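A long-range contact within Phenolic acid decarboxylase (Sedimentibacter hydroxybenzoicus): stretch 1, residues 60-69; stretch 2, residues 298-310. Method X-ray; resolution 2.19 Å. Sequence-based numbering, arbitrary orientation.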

# COMPACT_ATOMS: atom_id res chain seq x y z
N LYS C 60 29.22 12.32 -53.86
CA LYS C 60 30.18 11.59 -54.67
C LYS C 60 30.51 10.22 -54.09
O LYS C 60 31.04 9.36 -54.81
CB LYS C 60 31.43 12.48 -54.83
CG LYS C 60 32.71 11.83 -55.30
CD LYS C 60 33.91 12.35 -54.48
CE LYS C 60 34.48 13.71 -54.87
NZ LYS C 60 35.66 13.94 -53.99
N TYR C 61 30.13 9.96 -52.83
CA TYR C 61 30.55 8.77 -52.08
C TYR C 61 29.36 8.00 -51.52
O TYR C 61 28.21 8.25 -51.91
CB TYR C 61 31.51 9.22 -50.98
CG TYR C 61 32.89 9.55 -51.50
CD1 TYR C 61 33.31 9.09 -52.75
CD2 TYR C 61 33.71 10.44 -50.81
CE1 TYR C 61 34.56 9.40 -53.25
CE2 TYR C 61 34.95 10.78 -51.30
CZ TYR C 61 35.37 10.25 -52.52
OH TYR C 61 36.61 10.59 -53.03
N SER C 62 29.61 7.06 -50.62
CA SER C 62 28.60 6.10 -50.19
C SER C 62 28.15 6.33 -48.75
O SER C 62 28.81 7.02 -47.97
CB SER C 62 29.12 4.66 -50.33
OG SER C 62 29.98 4.54 -51.45
N VAL C 63 27.01 5.73 -48.41
CA VAL C 63 26.45 5.73 -47.07
C VAL C 63 26.04 4.30 -46.71
O VAL C 63 25.49 3.58 -47.55
CB VAL C 63 25.24 6.68 -46.95
CG1 VAL C 63 24.42 6.38 -45.69
CG2 VAL C 63 25.69 8.12 -46.93
N VAL C 64 26.33 3.89 -45.48
CA VAL C 64 25.86 2.62 -44.95
C VAL C 64 25.27 2.86 -43.57
O VAL C 64 25.80 3.65 -42.78
CB VAL C 64 26.99 1.56 -44.91
CG1 VAL C 64 28.03 1.90 -43.86
CG2 VAL C 64 26.41 0.17 -44.68
N THR C 65 24.14 2.20 -43.28
CA THR C 65 23.43 2.42 -42.03
C THR C 65 22.89 1.09 -41.52
O THR C 65 22.82 0.10 -42.26
CB THR C 65 22.28 3.43 -42.21
OG1 THR C 65 21.81 3.85 -40.92
CG2 THR C 65 21.13 2.82 -42.99
N ASN C 66 22.50 1.09 -40.25
CA ASN C 66 21.99 -0.11 -39.56
C ASN C 66 23.03 -1.23 -39.58
O ASN C 66 22.70 -2.41 -39.71
CB ASN C 66 20.67 -0.58 -40.15
CG ASN C 66 19.81 -1.32 -39.14
OD1 ASN C 66 19.65 -0.88 -38.00
ND2 ASN C 66 19.25 -2.46 -39.56
N VAL C 67 24.31 -0.86 -39.45
CA VAL C 67 25.38 -1.84 -39.49
C VAL C 67 25.31 -2.77 -38.28
O VAL C 67 25.47 -3.99 -38.41
CB VAL C 67 26.75 -1.13 -39.58
CG1 VAL C 67 27.88 -2.12 -39.40
CG2 VAL C 67 26.87 -0.38 -40.90
N HIS C 68 25.06 -2.22 -37.10
CA HIS C 68 24.93 -2.99 -35.87
C HIS C 68 23.49 -3.38 -35.56
O HIS C 68 23.24 -3.95 -34.49
CB HIS C 68 25.49 -2.20 -34.68
CG HIS C 68 26.99 -2.13 -34.64
ND1 HIS C 68 27.72 -1.27 -35.43
CD2 HIS C 68 27.89 -2.80 -33.88
CE1 HIS C 68 29.01 -1.42 -35.17
NE2 HIS C 68 29.14 -2.34 -34.23
N GLY C 69 22.55 -3.11 -36.45
CA GLY C 69 21.14 -3.12 -36.08
C GLY C 69 20.39 -4.44 -36.10
O GLY C 69 19.25 -4.48 -36.58
N THR C 298 41.78 13.08 -43.11
CA THR C 298 42.47 11.96 -43.75
C THR C 298 41.46 10.84 -43.96
O THR C 298 40.74 10.47 -43.03
CB THR C 298 43.65 11.47 -42.90
OG1 THR C 298 43.18 10.55 -41.91
CG2 THR C 298 44.34 12.64 -42.21
N HIS C 299 41.41 10.30 -45.18
CA HIS C 299 40.38 9.34 -45.51
C HIS C 299 40.88 8.34 -46.54
O HIS C 299 41.79 8.64 -47.32
CB HIS C 299 39.11 10.03 -46.02
CG HIS C 299 39.26 10.67 -47.36
ND1 HIS C 299 39.13 9.97 -48.54
CD2 HIS C 299 39.55 11.95 -47.71
CE1 HIS C 299 39.31 10.79 -49.56
NE2 HIS C 299 39.57 11.99 -49.09
N ARG C 300 40.28 7.16 -46.53
CA ARG C 300 40.55 6.14 -47.53
C ARG C 300 39.97 6.57 -48.88
O ARG C 300 39.16 7.49 -48.97
CB ARG C 300 39.97 4.80 -47.11
CG ARG C 300 40.28 4.41 -45.67
CD ARG C 300 39.66 3.07 -45.31
NE ARG C 300 39.95 2.05 -46.31
CZ ARG C 300 39.94 0.75 -46.07
NH1 ARG C 300 39.68 0.26 -44.87
NH2 ARG C 300 40.21 -0.09 -47.07
N THR C 301 40.41 5.89 -49.94
CA THR C 301 39.90 6.18 -51.27
C THR C 301 38.46 5.68 -51.41
O THR C 301 38.17 4.52 -51.09
CB THR C 301 40.79 5.55 -52.33
OG1 THR C 301 42.14 6.01 -52.15
CG2 THR C 301 40.32 5.95 -53.73
N ASN C 302 37.58 6.54 -51.89
CA ASN C 302 36.14 6.28 -51.93
C ASN C 302 35.62 5.89 -50.55
O ASN C 302 35.12 4.77 -50.37
CB ASN C 302 35.81 5.21 -52.97
CG ASN C 302 35.81 5.75 -54.39
OD1 ASN C 302 34.77 5.83 -55.04
ND2 ASN C 302 36.99 6.13 -54.88
N PRO C 303 35.71 6.78 -49.56
CA PRO C 303 35.28 6.42 -48.20
C PRO C 303 33.79 6.19 -48.12
O PRO C 303 33.00 6.68 -48.93
CB PRO C 303 35.70 7.63 -47.36
CG PRO C 303 35.78 8.75 -48.32
CD PRO C 303 36.20 8.16 -49.63
N ILE C 304 33.40 5.44 -47.09
CA ILE C 304 32.02 5.05 -46.86
C ILE C 304 31.56 5.70 -45.56
O ILE C 304 32.13 5.46 -44.50
CB ILE C 304 31.87 3.52 -46.79
CG1 ILE C 304 32.17 2.90 -48.15
CG2 ILE C 304 30.48 3.15 -46.32
CD1 ILE C 304 32.49 1.42 -48.11
N PHE C 305 30.52 6.53 -45.66
CA PHE C 305 29.98 7.25 -44.51
C PHE C 305 29.13 6.28 -43.70
O PHE C 305 27.95 6.07 -44.00
CB PHE C 305 29.18 8.46 -44.96
CG PHE C 305 28.60 9.28 -43.83
CD1 PHE C 305 29.20 9.29 -42.58
CD2 PHE C 305 27.47 10.05 -44.03
CE1 PHE C 305 28.68 10.04 -41.55
CE2 PHE C 305 26.94 10.81 -42.99
CZ PHE C 305 27.55 10.81 -41.75
N GLU C 306 29.73 5.69 -42.67
CA GLU C 306 29.01 4.79 -41.78
C GLU C 306 28.27 5.62 -40.74
O GLU C 306 28.89 6.16 -39.81
CB GLU C 306 29.96 3.80 -41.11
CG GLU C 306 29.26 2.76 -40.25
CD GLU C 306 30.15 2.18 -39.16
OE1 GLU C 306 31.32 2.61 -39.06
OE2 GLU C 306 29.68 1.30 -38.41
N ASN C 307 26.96 5.74 -40.90
CA ASN C 307 26.13 6.55 -40.01
C ASN C 307 25.02 5.69 -39.43
O ASN C 307 24.72 4.60 -39.92
CB ASN C 307 25.55 7.76 -40.74
CG ASN C 307 25.48 8.99 -39.86
OD1 ASN C 307 26.30 9.17 -38.96
ND2 ASN C 307 24.51 9.86 -40.13
N LEU C 308 24.40 6.21 -38.37
CA LEU C 308 23.43 5.47 -37.59
C LEU C 308 22.11 6.23 -37.52
O LEU C 308 22.10 7.45 -37.33
CB LEU C 308 23.96 5.21 -36.17
CG LEU C 308 23.04 4.80 -35.01
CD1 LEU C 308 23.84 4.00 -34.00
CD2 LEU C 308 22.42 6.01 -34.30
N TYR C 309 21.01 5.51 -37.67
CA TYR C 309 19.69 6.05 -37.38
C TYR C 309 19.26 5.63 -35.99
O TYR C 309 19.44 4.47 -35.59
CB TYR C 309 18.64 5.59 -38.40
CG TYR C 309 17.24 6.03 -38.01
CD1 TYR C 309 16.82 7.34 -38.21
CD2 TYR C 309 16.36 5.15 -37.40
CE1 TYR C 309 15.56 7.75 -37.84
CE2 TYR C 309 15.09 5.55 -37.02
CZ TYR C 309 14.70 6.86 -37.25
OH TYR C 309 13.44 7.27 -36.88
N LEU C 310 18.67 6.57 -35.25
CA LEU C 310 18.05 6.27 -33.97
C LEU C 310 16.69 6.94 -33.91
O LEU C 310 16.48 8.02 -34.47
CB LEU C 310 18.92 6.71 -32.78
CG LEU C 310 18.87 8.16 -32.28
CD1 LEU C 310 19.57 8.27 -30.94
CD2 LEU C 310 19.49 9.11 -33.29
O HOH W 1 21.12 2.75 -38.33
O HOH W 2 25.31 1.91 -38.91

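Parallel β-strands offer a simple lesson in complementarity: the backbone sets the register, and the side chains must then fit one another on two faces. In phenolic acid decarboxylase, strands 62-65 and 304-306, more than 230 residues apart in sequence, illustrate it well. Their axes run in the same sense, 27° apart, approaching to 4.5 Å. As is usual for parallel pairing, hydrogen bonds alternate between residues of the partner strand: Phe305 N donates to Ser62 O (2.9 Å), Val64 N to Phe305 O (3.1 Å), and Asn307 N to Val64 O (3.0 Å). Alongside these hydrogen bonds, CA-H groups also approach the carbonyls: Val63 CA is 3.4 Å from Phe305 O, and just past the last rung Thr65 CA is 3.3 Å from Asn307 O.

This register sorts the side chains. On one face, Val63 lies beside Phe305, its CG2 3.9 Å from CD2 of the ring, whose far end leads away. The other face carries Ser62, Val64, Ile304 and Glu306. Here Val64 is the bump: its CG1 fits between its neighbours across the seam, 3.7 Å from Ile304 CG2 and 3.9 Å from Glu306 CB. Such branched side chains fill space without needing polar partners.

Before the strands pair, the fit becomes that of a flat plate against a ridge. The Tyr61 ring lays one face over the turn at Asn302 and Pro303; Pro303 CD sits 3.6 Å from the ring centroid and Asn302 CA 4.2 Å, both placing C-H groups over the π cloud.

At the other end, two waters link the stretches. One water joins Thr65 OG1 (2.9 Å from its oxygen) to Tyr309 N, which donates to it at 2.8 Å. A second accepts from Val67 N (3.0 Å) and lies 2.9 Å from Asn307 O, to which it can donate, although other acceptors compete for its protons, extending the contact beyond the paired strands.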